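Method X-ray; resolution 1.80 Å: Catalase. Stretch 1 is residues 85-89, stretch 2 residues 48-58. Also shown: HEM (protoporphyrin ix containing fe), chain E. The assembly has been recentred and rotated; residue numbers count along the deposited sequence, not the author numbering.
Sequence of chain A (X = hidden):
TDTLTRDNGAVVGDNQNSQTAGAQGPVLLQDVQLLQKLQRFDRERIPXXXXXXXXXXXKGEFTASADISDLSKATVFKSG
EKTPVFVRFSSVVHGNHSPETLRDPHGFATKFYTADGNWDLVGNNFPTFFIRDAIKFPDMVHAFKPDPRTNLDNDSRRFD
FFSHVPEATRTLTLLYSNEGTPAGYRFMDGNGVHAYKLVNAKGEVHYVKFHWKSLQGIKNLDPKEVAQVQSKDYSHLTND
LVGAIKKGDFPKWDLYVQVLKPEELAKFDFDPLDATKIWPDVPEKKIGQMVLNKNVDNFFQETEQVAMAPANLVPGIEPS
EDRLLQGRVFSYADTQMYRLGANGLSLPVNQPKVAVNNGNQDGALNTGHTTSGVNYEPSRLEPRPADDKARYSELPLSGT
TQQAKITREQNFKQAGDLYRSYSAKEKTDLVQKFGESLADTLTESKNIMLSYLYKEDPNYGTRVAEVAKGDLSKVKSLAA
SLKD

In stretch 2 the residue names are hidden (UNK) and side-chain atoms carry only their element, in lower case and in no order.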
# COMPACT_ATOMS: atom_id res chain seq x y z
N VAL A 85 14.56 14.26 23.43
CA VAL A 85 14.78 14.20 22.00
C VAL A 85 14.91 12.76 21.51
O VAL A 85 15.29 11.86 22.27
CB VAL A 85 16.09 14.92 21.61
CG1 VAL A 85 16.11 16.42 22.00
CG2 VAL A 85 17.37 14.34 22.20
N PHE A 86 14.82 12.60 20.18
CA PHE A 86 15.15 11.36 19.52
C PHE A 86 16.11 11.86 18.42
O PHE A 86 15.70 12.83 17.73
CB PHE A 86 13.92 10.64 18.97
CG PHE A 86 14.29 9.31 18.34
CD1 PHE A 86 14.06 8.15 19.03
CD2 PHE A 86 14.91 9.30 17.08
CE1 PHE A 86 14.42 6.90 18.49
CE2 PHE A 86 15.26 8.03 16.55
CZ PHE A 86 15.05 6.87 17.24
N VAL A 87 17.29 11.28 18.25
CA VAL A 87 18.21 11.74 17.20
C VAL A 87 18.42 10.57 16.21
O VAL A 87 18.64 9.49 16.71
CB VAL A 87 19.53 12.24 17.77
CG1 VAL A 87 20.62 12.37 16.69
CG2 VAL A 87 19.36 13.62 18.47
N ARG A 88 18.33 10.81 14.92
CA ARG A 88 18.69 9.73 13.97
C ARG A 88 19.90 10.32 13.19
O ARG A 88 19.82 11.43 12.62
CB ARG A 88 17.55 9.39 12.99
CG ARG A 88 17.94 8.13 12.13
CD ARG A 88 16.61 7.61 11.52
NE ARG A 88 16.96 6.63 10.46
CZ ARG A 88 17.46 6.88 9.26
NH1 ARG A 88 17.75 8.08 8.76
NH2 ARG A 88 17.68 5.77 8.50
N PHE A 89 21.00 9.54 13.18
CA PHE A 89 22.21 9.91 12.46
C PHE A 89 22.18 9.06 11.15
O PHE A 89 21.62 7.98 11.25
CB PHE A 89 23.49 9.52 13.22
CG PHE A 89 23.77 10.45 14.39
CD1 PHE A 89 24.19 11.74 14.20
CD2 PHE A 89 23.59 9.97 15.70
CE1 PHE A 89 24.44 12.58 15.27
CE2 PHE A 89 23.83 10.78 16.78
CZ PHE A 89 24.27 12.10 16.57
N UNK A 48 12.50 1.53 2.31
CA UNK A 48 13.53 2.33 3.02
C UNK A 48 13.39 3.81 2.67
O UNK A 48 12.77 4.17 1.65
c UNK A 48 15.48 2.19 1.36
c UNK A 48 16.83 1.57 1.00
o UNK A 48 17.40 2.05 -0.03
o UNK A 48 17.37 0.65 1.68
c UNK A 48 14.96 1.82 2.75
N UNK A 49 14.02 4.71 3.44
CA UNK A 49 13.97 6.13 3.12
C UNK A 49 14.63 6.31 1.72
O UNK A 49 15.61 5.64 1.39
n UNK A 49 13.48 7.01 9.79
c UNK A 49 15.12 7.44 6.54
c UNK A 49 14.07 7.02 5.54
n UNK A 49 14.10 5.37 8.27
c UNK A 49 14.71 6.99 4.12
n UNK A 49 14.50 7.66 7.89
c UNK A 49 14.02 6.66 8.62
N UNK A 50 14.07 7.21 0.91
CA UNK A 50 14.55 7.45 -0.47
C UNK A 50 15.96 7.99 -0.43
O UNK A 50 16.75 7.74 -1.35
c UNK A 50 13.87 8.39 -2.72
c UNK A 50 13.55 8.35 -1.22
c UNK A 50 13.58 9.80 -0.71
N UNK A 51 16.35 8.69 0.64
CA UNK A 51 17.70 9.11 0.91
C UNK A 51 17.87 8.91 2.48
O UNK A 51 16.84 8.91 3.14
c UNK A 51 17.17 11.57 1.03
c UNK A 51 18.28 10.68 -1.02
c UNK A 51 18.15 10.52 0.52
N UNK A 52 19.12 8.86 2.88
CA UNK A 52 19.44 8.64 4.33
C UNK A 52 18.78 7.34 4.82
O UNK A 52 18.44 7.16 5.99
c UNK A 52 21.07 12.81 5.17
n UNK A 52 20.63 11.64 5.65
c UNK A 52 18.98 9.84 5.16
n UNK A 52 20.37 13.08 4.07
c UNK A 52 19.66 11.15 4.84
c UNK A 52 19.50 12.07 3.85
N UNK A 53 18.79 6.27 4.00
CA UNK A 53 18.21 5.00 4.42
C UNK A 53 19.05 4.32 5.49
O UNK A 53 18.48 3.60 6.33
c UNK A 53 18.14 4.09 3.18
N UNK A 54 20.36 4.47 5.49
CA UNK A 54 21.27 3.86 6.44
C UNK A 54 21.35 4.77 7.71
O UNK A 54 21.89 5.88 7.56
n UNK A 54 25.92 -0.70 7.95
c UNK A 54 23.78 3.23 6.69
n UNK A 54 24.56 0.94 7.26
c UNK A 54 24.82 0.01 8.15
n UNK A 54 24.07 -0.18 9.23
c UNK A 54 22.68 3.78 5.81
c UNK A 54 23.43 1.83 7.16
N UNK A 55 20.79 4.31 8.83
CA UNK A 55 20.77 5.30 9.96
C UNK A 55 20.85 4.59 11.32
O UNK A 55 20.78 3.37 11.41
N UNK A 56 21.10 5.40 12.35
CA UNK A 56 21.22 4.96 13.73
C UNK A 56 20.41 5.92 14.63
O UNK A 56 20.73 7.10 14.50
c UNK A 56 22.82 4.37 15.59
c UNK A 56 22.68 5.05 14.23
o UNK A 56 23.57 4.41 13.30
N UNK A 57 19.55 5.39 15.51
CA UNK A 57 18.73 6.28 16.33
C UNK A 57 19.08 6.04 17.79
O UNK A 57 19.52 4.96 18.20
N UNK A 58 19.06 7.15 18.53
CA UNK A 58 19.31 7.16 19.96
C UNK A 58 18.41 8.24 20.58
O UNK A 58 17.74 9.02 19.91
c UNK A 58 21.83 6.44 19.86
c UNK A 58 20.76 7.50 20.30
c UNK A 58 21.15 8.81 19.64
CHA HEM E . 15.90 12.67 4.56
CHB HEM E . 18.94 16.28 5.61
CHC HEM E . 17.82 18.43 1.43
CHD HEM E . 14.10 15.35 0.87
C1A HEM E . 16.83 13.46 5.18
C2A HEM E . 17.49 13.13 6.47
C3A HEM E . 18.33 14.13 6.76
C4A HEM E . 18.24 15.09 5.68
CMA HEM E . 19.23 14.30 7.99
CAA HEM E . 17.16 11.84 7.25
CBA HEM E . 16.19 12.05 8.46
CGA HEM E . 16.11 10.72 9.26
O1A HEM E . 14.98 10.17 9.18
O2A HEM E . 17.16 10.47 9.88
C1B HEM E . 18.89 17.20 4.59
C2B HEM E . 19.58 18.48 4.56
C3B HEM E . 19.27 19.07 3.39
C4B HEM E . 18.39 18.19 2.68
CMB HEM E . 20.49 18.98 5.69
CAB HEM E . 19.73 20.40 2.79
CBB HEM E . 20.10 21.44 3.51
C1C HEM E . 16.66 17.84 0.99
C2C HEM E . 15.79 18.38 -0.03
C3C HEM E . 14.75 17.55 -0.17
C4C HEM E . 14.98 16.44 0.74
CMC HEM E . 15.99 19.73 -0.77
CAC HEM E . 13.52 17.62 -1.08
CBC HEM E . 12.86 18.77 -1.37
C1D HEM E . 14.33 14.32 1.79
C2D HEM E . 13.51 13.12 1.91
C3D HEM E . 13.99 12.39 2.91
C4D HEM E . 15.13 13.10 3.46
CMD HEM E . 12.32 12.85 0.97
CAD HEM E . 13.47 11.03 3.45
CBD HEM E . 12.54 11.29 4.69
CGD HEM E . 11.81 10.05 5.18
O1D HEM E . 11.44 10.08 6.41
O2D HEM E . 11.54 9.08 4.43
NA HEM E . 17.36 14.63 4.72
NB HEM E . 18.15 17.05 3.44
NC HEM E . 16.16 16.63 1.43
ND HEM E . 15.28 14.29 2.80
FE HEM E . 16.69 15.68 3.13
O HOH W 1 18.75 15.01 1.85

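Position 48 carries three carbons, the third bearing two oxygens. That is a carboxylate on a two-carbon stem, so the residue is Glu48. It makes no contact with stretch 1.

Position 49 has three carbons, a nitrogen, and a carbon carrying two more nitrogens. This is a guanidinium, and the residue is Arg49. Its guanidinium lies flat on that of Arg88, with centres 3.5 Å apart and planes at 5°. Like charges are close here: Arg49 NE is 3.4 Å from Arg88 NH1. Both are donors, so they do not bond to each other. Instead Arg49 NE donates to HEM O1A at 2.9 Å, and Arg88 NH1 donates to HEM O2A at 2.7 Å. The two oxygens belong to one heme carboxylate, whose negative charge helps offset the stacked positive charges.

Position 50 has one carbon that carries two others. It is Val50, and it does not touch stretch 1. Position 51 shows the same branched three-carbon side chain. It is Val51, which packs on the heme, with Val51 CG2 3.5 Å from HEM C4D.

Position 52 has one carbon and then a five-membered ring of three carbons and two nitrogens. The residue is His52. Its ring lies over the heme, with His52 CD2 3.3 Å from HEM C1A. Its backbone serves stretch 1: Arg88 NH1 and Arg88 NH2 both donate to His52 O, each at 3.0 Å.

Position 53 has a single side-chain carbon, so it is Ala53. The CB points away from stretch 1. Ala53 O lies 3.2 Å from Arg88 NH2.

Position 54 has three carbons, a nitrogen, and a carbon with two more nitrogens. It is Arg54. Its CB points away from stretch 1, and its guanidinium is hydrogen-bonded elsewhere in the structure.

Position 55 has no side-chain atoms and is Gly55. Its CA is 3.4 Å from Arg88 NH2, over the guanidinium face opposite Arg49. An ideal CB would lie 2.3 Å from Arg88 CZ, a clash.

Position 56 has one carbon carrying an oxygen and a carbon. It is Thr56. Its backbone pairs with Phe89: Phe89 N donates to Thr56 O at 2.8 Å, and Thr56 N to Phe89 O at 2.9 Å.

Position 57 again lacks side-chain atoms and is Gly57. The Phe86 ring reaches it, with Phe86 CZ 3.8 Å from Gly57 CA. An ideal CB would clash, only 2.6 Å from Phe86 CZ.

Position 58 has one carbon carrying two carbons. It is Val58. Val87 N donates to Val58 O at 2.8 Å, and Val58 N to Val87 O at 3.0 Å. Val58 CG2 also lies 4.2 Å from Val87 CB.

The contact has two parts. Antiparallel strands are joined by four backbone hydrogen bonds, with Val87, Phe89, Thr56 and Val58 on one sheet face. Arg88 extends from the other face, between Arg49 and Gly55, and ties the loop to the heme.

Stretch 2 48-58: ERVVHARGTGV
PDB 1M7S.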